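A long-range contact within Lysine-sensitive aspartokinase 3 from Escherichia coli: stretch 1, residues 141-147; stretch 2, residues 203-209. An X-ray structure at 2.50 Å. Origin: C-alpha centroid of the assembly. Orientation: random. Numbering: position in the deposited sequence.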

# COMPACT_ATOMS: atom_id res chain seq x y z
N ASP A 141 -29.37 29.65 14.60
CA ASP A 141 -29.05 29.13 13.26
C ASP A 141 -27.54 28.91 13.05
O ASP A 141 -26.82 29.85 12.69
CB ASP A 141 -29.57 30.13 12.21
CG ASP A 141 -29.44 29.61 10.79
OD1 ASP A 141 -28.51 28.83 10.49
OD2 ASP A 141 -30.28 30.02 9.95
N VAL A 142 -27.05 27.68 13.25
CA VAL A 142 -25.62 27.43 13.09
C VAL A 142 -25.04 28.04 11.85
O VAL A 142 -23.87 28.40 11.83
CB VAL A 142 -25.23 25.94 13.01
CG1 VAL A 142 -24.94 25.39 14.38
CG2 VAL A 142 -26.31 25.17 12.30
N ARG A 143 -25.84 28.16 10.81
CA ARG A 143 -25.31 28.72 9.58
C ARG A 143 -24.64 30.07 9.78
O ARG A 143 -23.77 30.46 9.00
CB ARG A 143 -26.42 28.79 8.53
CG ARG A 143 -26.87 27.40 8.12
CD ARG A 143 -27.98 27.46 7.12
NE ARG A 143 -29.19 28.02 7.71
CZ ARG A 143 -30.34 28.16 7.06
NH1 ARG A 143 -30.46 27.78 5.79
NH2 ARG A 143 -31.37 28.71 7.69
N LYS A 144 -25.03 30.79 10.83
CA LYS A 144 -24.40 32.09 11.11
C LYS A 144 -22.97 31.86 11.56
O LYS A 144 -22.13 32.76 11.46
CB LYS A 144 -25.14 32.83 12.21
CG LYS A 144 -26.58 33.17 11.92
CD LYS A 144 -27.21 33.84 13.14
CE LYS A 144 -28.72 33.94 13.02
NZ LYS A 144 -29.33 34.27 14.35
N VAL A 145 -22.67 30.66 12.04
CA VAL A 145 -21.34 30.35 12.51
C VAL A 145 -20.56 29.27 11.78
O VAL A 145 -19.35 29.42 11.58
CB VAL A 145 -21.38 30.00 13.99
CG1 VAL A 145 -20.24 29.07 14.34
CG2 VAL A 145 -21.30 31.29 14.81
N MET A 146 -21.23 28.20 11.39
CA MET A 146 -20.59 27.07 10.71
C MET A 146 -20.21 27.35 9.26
O MET A 146 -20.88 26.86 8.35
CB MET A 146 -21.53 25.86 10.77
CG MET A 146 -20.96 24.57 10.22
SD MET A 146 -19.53 24.04 11.16
CE MET A 146 -20.32 23.50 12.63
N ARG A 147 -19.14 28.12 9.04
CA ARG A 147 -18.70 28.43 7.69
C ARG A 147 -17.95 27.26 7.08
O ARG A 147 -17.09 26.66 7.73
CB ARG A 147 -17.76 29.62 7.68
CG ARG A 147 -17.43 30.11 6.27
CD ARG A 147 -18.19 31.38 6.00
NE ARG A 147 -19.59 31.23 6.40
CZ ARG A 147 -20.36 32.23 6.80
NH1 ARG A 147 -19.87 33.47 6.85
NH2 ARG A 147 -21.62 32.01 7.16
N TYR A 203 -20.22 15.48 13.88
CA TYR A 203 -19.12 16.35 13.54
C TYR A 203 -19.42 17.76 14.05
O TYR A 203 -18.56 18.39 14.68
CB TYR A 203 -18.92 16.33 12.03
CG TYR A 203 -17.62 16.93 11.56
CD1 TYR A 203 -16.54 17.09 12.43
CD2 TYR A 203 -17.46 17.32 10.23
CE1 TYR A 203 -15.34 17.63 11.99
CE2 TYR A 203 -16.27 17.86 9.78
CZ TYR A 203 -15.21 18.01 10.66
OH TYR A 203 -14.01 18.50 10.20
N THR A 204 -20.63 18.25 13.81
CA THR A 204 -20.99 19.59 14.26
C THR A 204 -20.82 19.74 15.76
O THR A 204 -20.37 20.78 16.25
CB THR A 204 -22.46 19.91 13.92
OG1 THR A 204 -22.65 19.85 12.50
CG2 THR A 204 -22.82 21.31 14.41
N ALA A 205 -21.17 18.71 16.50
CA ALA A 205 -21.08 18.77 17.95
C ALA A 205 -19.64 18.92 18.40
O ALA A 205 -19.35 19.72 19.28
CB ALA A 205 -21.71 17.54 18.57
N ALA A 206 -18.74 18.14 17.81
CA ALA A 206 -17.33 18.24 18.16
C ALA A 206 -16.77 19.59 17.75
O ALA A 206 -16.00 20.20 18.49
CB ALA A 206 -16.55 17.12 17.48
N LEU A 207 -17.17 20.07 16.57
CA LEU A 207 -16.69 21.35 16.02
C LEU A 207 -16.96 22.56 16.90
O LEU A 207 -16.05 23.36 17.17
CB LEU A 207 -17.29 21.58 14.63
CG LEU A 207 -16.88 20.57 13.55
CD1 LEU A 207 -17.84 20.66 12.37
CD2 LEU A 207 -15.44 20.82 13.11
N LEU A 208 -18.21 22.72 17.32
CA LEU A 208 -18.61 23.84 18.15
C LEU A 208 -18.04 23.71 19.56
O LEU A 208 -17.83 24.71 20.27
CB LEU A 208 -20.14 23.92 18.20
CG LEU A 208 -20.83 24.06 16.84
CD1 LEU A 208 -22.20 23.41 16.88
CD2 LEU A 208 -20.94 25.51 16.48
N ALA A 209 -17.78 22.47 19.97
CA ALA A 209 -17.21 22.18 21.28
C ALA A 209 -15.79 22.74 21.30
O ALA A 209 -15.39 23.42 22.25
CB ALA A 209 -17.19 20.69 21.53

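A small hydrophobic contact between a tight turn and a helix shows how segments far apart in sequence can be joined by side chains alone. In aspartokinase 3, residues 203-209 lie within a longer helix, its regular bonding represented here by Leu207 N to Tyr203 O (2.9 Å) and Leu208 N to Thr204 O (3.1 Å). Residues 141-147 are far less regular. Helical backbone angles at Val142, Arg143 and Lys144 bend the chain sharply, and the carbonyl of Val142 receives two amides, Val145 N at 2.6 Å from Val142 O and Met146 N at 2.7 Å from the same oxygen. The backbones stay well apart: the nearest CA atoms, those of Met146 and Thr204, are 8.3 Å from each other, and no hydrogen bond crosses the gap.

What fills that space is apolar. The turn directs the CA-to-CB bonds of Val142, Val145 and Met146 toward the helix, while Arg143 and Lys144 remain out of reach. Met146 has the largest area covered by the other stretch, 71 Å². Its long, unbranched side chain, with chi1 t and both chi2 and chi3 p, carries the terminal methyl to the helix, where Met146 CE lies 3.8 Å from Thr204 CG2 and 3.8 Å from Leu207 CD1. The same methyl, Met146 CE, is 4.3 Å from Leu208 CG, so one flexible side chain touches three residues spaced within about a turn of helix.

Leu208 is the counterpart on the helix. Its CA-to-CB bond points sideways, but the end of the side chain comes nearer, and its branching lets it meet both valines: Leu208 CD1 is 4.2 Å from Val142 CG1, and Leu208 CD2 is 4.2 Å from Val145 CG1. The short, beta-branched valines present methyl groups close to their own backbone, whereas methionine reaches farther. Thr204 suits a buried position by having two chemical characters; its methyl faces Met146 while its hydroxyl is hydrogen-bonded elsewhere in the structure. Ala205, whose CA-to-CB bond points away, takes no part.

One polar pair ties the turn to itself. Asp141 and Arg143 form a salt bridge, with Arg143 NH2 2.8 Å from Asp141 OD2, linking two residues that make no contact with residues 203-209. The contact buries only 217 Å² in all, both sides summed, yet every residue contributing to it is buried in the assembly. The general lesson is that such a junction depends on complementary apolar shapes and exclusion of water, with hydrogen bonding kept within each segment or directed elsewhere.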